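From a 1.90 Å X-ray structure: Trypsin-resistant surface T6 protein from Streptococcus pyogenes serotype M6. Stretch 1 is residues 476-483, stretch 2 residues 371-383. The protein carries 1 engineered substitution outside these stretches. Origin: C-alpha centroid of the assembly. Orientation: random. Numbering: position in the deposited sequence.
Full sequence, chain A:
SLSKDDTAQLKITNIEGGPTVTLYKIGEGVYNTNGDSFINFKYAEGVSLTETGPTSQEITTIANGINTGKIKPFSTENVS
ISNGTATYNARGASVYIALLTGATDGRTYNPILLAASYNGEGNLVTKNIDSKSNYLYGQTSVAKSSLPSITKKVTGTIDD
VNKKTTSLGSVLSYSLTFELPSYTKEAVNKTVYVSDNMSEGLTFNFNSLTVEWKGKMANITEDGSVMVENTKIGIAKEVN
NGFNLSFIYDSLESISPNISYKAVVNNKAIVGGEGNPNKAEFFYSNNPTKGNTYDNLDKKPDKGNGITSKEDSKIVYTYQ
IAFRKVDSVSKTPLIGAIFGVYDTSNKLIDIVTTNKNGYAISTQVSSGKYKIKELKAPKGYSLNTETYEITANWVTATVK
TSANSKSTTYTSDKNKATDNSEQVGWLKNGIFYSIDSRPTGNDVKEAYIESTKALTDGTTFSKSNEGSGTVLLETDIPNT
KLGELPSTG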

# COMPACT_ATOMS: atom_id res chain seq x y z
N ASP A 476 -41.66 -7.11 4.76
CA ASP A 476 -42.01 -6.06 3.79
C ASP A 476 -42.76 -4.95 4.49
O ASP A 476 -43.36 -5.16 5.55
CB ASP A 476 -42.87 -6.60 2.65
CG ASP A 476 -42.18 -7.67 1.84
OD1 ASP A 476 -40.93 -7.66 1.71
OD2 ASP A 476 -42.90 -8.55 1.32
N ILE A 477 -42.74 -3.76 3.90
CA ILE A 477 -43.40 -2.61 4.48
C ILE A 477 -44.83 -2.53 3.92
O ILE A 477 -45.01 -2.48 2.71
CB ILE A 477 -42.62 -1.31 4.17
CG1 ILE A 477 -41.23 -1.40 4.81
CG2 ILE A 477 -43.37 -0.09 4.70
CD1 ILE A 477 -40.39 -0.13 4.71
N PRO A 478 -45.84 -2.55 4.82
CA PRO A 478 -47.21 -2.44 4.36
C PRO A 478 -47.67 -1.02 4.07
O PRO A 478 -47.17 -0.05 4.66
CB PRO A 478 -48.03 -3.05 5.51
CG PRO A 478 -47.20 -2.86 6.72
CD PRO A 478 -45.76 -2.86 6.26
N ASN A 479 -48.61 -0.91 3.14
CA ASN A 479 -49.40 0.29 2.94
C ASN A 479 -50.87 -0.11 2.97
O ASN A 479 -51.24 -1.18 2.47
CB ASN A 479 -49.03 0.95 1.60
CG ASN A 479 -47.65 1.60 1.64
OD1 ASN A 479 -47.53 2.78 2.01
N THR A 480 -51.69 0.74 3.58
CA THR A 480 -53.12 0.51 3.62
C THR A 480 -53.82 1.25 2.49
O THR A 480 -53.72 2.47 2.35
CB THR A 480 -53.75 0.91 4.97
OG1 THR A 480 -52.96 0.40 6.05
CG2 THR A 480 -55.16 0.33 5.09
N LYS A 481 -54.52 0.47 1.66
CA LYS A 481 -55.24 0.96 0.50
C LYS A 481 -56.32 1.91 0.97
O LYS A 481 -56.97 1.66 1.98
CB LYS A 481 -55.86 -0.22 -0.23
CG LYS A 481 -56.40 0.11 -1.61
CD LYS A 481 -57.08 -1.11 -2.22
CE LYS A 481 -57.56 -0.81 -3.63
NZ LYS A 481 -56.42 -0.50 -4.54
N LEU A 482 -56.45 3.00 0.24
CA LEU A 482 -57.48 3.96 0.47
C LEU A 482 -58.81 3.35 0.13
O LEU A 482 -59.63 3.08 0.93
CB LEU A 482 -57.27 5.17 -0.46
CG LEU A 482 -56.14 6.13 -0.19
CD1 LEU A 482 -56.19 7.44 -0.95
CD2 LEU A 482 -56.17 6.35 1.30
N GLY A 483 -58.98 3.21 -1.14
CA GLY A 483 -60.21 2.69 -1.75
C GLY A 483 -61.37 3.67 -1.70
O GLY A 483 -61.52 4.50 -2.60
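Stretch 2 (371-383) KIKELKAPKGYSL

Stretch 2 enters as a strand through Ile 372 and Lys 373, turns a corner at Leu 375, and then folds through a type II beta turn from Pro 378 to Tyr 381, closed by a weak hydrogen bond from Tyr 381 N to Pro 378 O (3.0 Å). Its two ends meet stretch 1 differently. Near the strand the backbones are far apart, with Ile 477 CA 9.6 Å from Ile 372 CA, and side chains fill the gap; where the turn ends, at Tyr 381, the backbones close to 4.3 Å between Lys 481 CA and Tyr 381 CA and form a single bridge. Two nearly straight hydrogen bonds hold it: Leu 482 N donates to Gly 380 O (2.8 Å), and Ser 382 N donates to Thr 480 O (2.9 Å). Leu 482 pairs with Gly 380 and Thr 480 with Ser 382, so as one chain advances the other goes back: the two run antiparallel here.

Tyr 381, with Asn 479 and Leu 482, covers the most surface. The CA-to-CB bond of Tyr 381 points away, yet its ring, at chi1 -73° (m), swings back along the backbone of stretch 1: Tyr 381 CD2 lies 3.3 Å from Lys 481 N and 3.4 Å from Asn 479 CB. A broad, flat ring suits this place, since Lys 481 lays the methylene CG over one face while its extended chain carries the amine onward. Lys 481 NZ then reaches water 1 (3.1 Å), which donates to Gly 380 O (2.6 Å). Gly 380 has phi 92°, and a CB at these backbone angles would jam against the carbonyl oxygen of the preceding residue, so glycine fits the turn.

Asn 479 points toward stretch 2 and is buried. It is bonded covalently to a group elsewhere in the structure, and its OD1 lies 2.9 Å from Glu 374 OE1, but both atoms are acceptors, so this is a close approach and not a hydrogen bond. Pro 378 CD lies 3.7 Å from Asn 479 OD1.

Leu 482 lies at the exposed end, where its side chain lies beside the bridge: Leu 482 CD2 is 3.6 Å from Ser 382 N and 3.9 Å from Ser 382 CB. Ser 382 O accepts from water 2 (2.7 Å), which accepts in turn from Thr 480 N (2.7 Å), so water 2 links the other backbone polar atoms of the same residue pair. At the other end, Ile 477 CD1 meets Ile 372 CG2 at 3.8 Å; both residues point toward the opposing stretch, and their branched hydrocarbon chains span a gap too wide for backbone pairing.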

# COMPACT_ATOMS: atom_id res chain seq x y z
N LYS A 371 -32.97 3.90 9.73
CA LYS A 371 -34.41 4.07 9.81
C LYS A 371 -34.97 4.36 8.42
O LYS A 371 -34.40 5.12 7.64
CB LYS A 371 -34.75 5.21 10.78
CG LYS A 371 -34.40 4.85 12.22
CD LYS A 371 -34.83 5.91 13.21
CE LYS A 371 -33.82 7.04 13.29
NZ LYS A 371 -33.96 7.81 14.55
N ILE A 372 -36.10 3.72 8.14
CA ILE A 372 -36.76 3.84 6.87
C ILE A 372 -38.11 4.40 7.19
O ILE A 372 -38.81 3.85 8.05
CB ILE A 372 -36.94 2.47 6.19
CG1 ILE A 372 -35.56 1.84 5.94
CG2 ILE A 372 -37.74 2.64 4.89
CD1 ILE A 372 -35.59 0.35 5.70
N LYS A 373 -38.44 5.50 6.54
CA LYS A 373 -39.69 6.21 6.81
C LYS A 373 -40.26 6.75 5.51
O LYS A 373 -39.53 7.33 4.71
CB LYS A 373 -39.46 7.33 7.82
N GLU A 374 -41.56 6.55 5.30
CA GLU A 374 -42.18 6.93 4.04
C GLU A 374 -42.37 8.44 3.95
O GLU A 374 -42.76 9.09 4.92
CB GLU A 374 -43.53 6.22 3.87
CG GLU A 374 -44.08 6.30 2.45
CD GLU A 374 -45.14 5.24 2.16
OE1 GLU A 374 -46.03 5.04 3.00
OE2 GLU A 374 -45.09 4.62 1.07
N LEU A 375 -42.06 8.99 2.78
CA LEU A 375 -42.26 10.40 2.47
C LEU A 375 -43.51 10.58 1.62
O LEU A 375 -44.22 11.59 1.78
CB LEU A 375 -41.05 10.96 1.71
CG LEU A 375 -39.71 10.82 2.44
CD1 LEU A 375 -38.61 11.38 1.55
CD2 LEU A 375 -39.74 11.53 3.78
N LYS A 376 -43.78 9.63 0.72
CA LYS A 376 -44.94 9.69 -0.14
C LYS A 376 -45.50 8.31 -0.43
O LYS A 376 -44.80 7.41 -0.94
CB LYS A 376 -44.61 10.39 -1.45
CG LYS A 376 -45.85 10.85 -2.20
CD LYS A 376 -45.51 11.46 -3.54
CE LYS A 376 -46.78 11.99 -4.21
NZ LYS A 376 -46.58 12.21 -5.67
N ALA A 377 -46.78 8.13 -0.11
CA ALA A 377 -47.45 6.86 -0.36
C ALA A 377 -47.55 6.57 -1.86
O ALA A 377 -47.55 7.48 -2.69
CB ALA A 377 -48.85 6.86 0.27
N PRO A 378 -47.61 5.28 -2.22
CA PRO A 378 -48.02 4.99 -3.59
C PRO A 378 -49.46 5.48 -3.82
O PRO A 378 -50.26 5.49 -2.87
CB PRO A 378 -47.89 3.47 -3.69
CG PRO A 378 -47.81 2.96 -2.30
CD PRO A 378 -47.42 4.08 -1.40
N LYS A 379 -49.76 5.94 -5.03
CA LYS A 379 -51.10 6.41 -5.38
C LYS A 379 -52.12 5.33 -5.01
O LYS A 379 -51.90 4.14 -5.29
CB LYS A 379 -51.20 6.74 -6.87
N GLY A 380 -53.21 5.74 -4.35
CA GLY A 380 -54.24 4.81 -3.90
C GLY A 380 -54.03 4.29 -2.48
O GLY A 380 -54.84 3.49 -1.98
N TYR A 381 -52.98 4.78 -1.81
CA TYR A 381 -52.65 4.32 -0.45
C TYR A 381 -52.50 5.47 0.52
O TYR A 381 -52.13 6.56 0.15
CB TYR A 381 -51.37 3.46 -0.49
CG TYR A 381 -51.64 2.11 -1.11
CD1 TYR A 381 -51.73 1.96 -2.48
CD2 TYR A 381 -51.87 0.99 -0.31
CE1 TYR A 381 -52.03 0.73 -3.05
CE2 TYR A 381 -52.17 -0.24 -0.87
CZ TYR A 381 -52.24 -0.37 -2.24
OH TYR A 381 -52.53 -1.60 -2.78
N SER A 382 -52.81 5.20 1.78
CA SER A 382 -52.55 6.16 2.84
C SER A 382 -51.07 6.07 3.22
O SER A 382 -50.44 5.01 3.09
CB SER A 382 -53.49 5.94 4.04
OG SER A 382 -53.07 4.85 4.84
N LEU A 383 -50.52 7.20 3.63
CA LEU A 383 -49.14 7.28 4.06
C LEU A 383 -48.90 6.42 5.31
O LEU A 383 -49.63 6.52 6.29
CB LEU A 383 -48.78 8.74 4.34
CG LEU A 383 -47.34 9.08 4.77
CD1 LEU A 383 -46.35 8.78 3.65
CD2 LEU A 383 -47.28 10.54 5.17
O HOH W 1 -56.64 2.46 -3.58
O HOH W 2 -50.53 2.92 4.76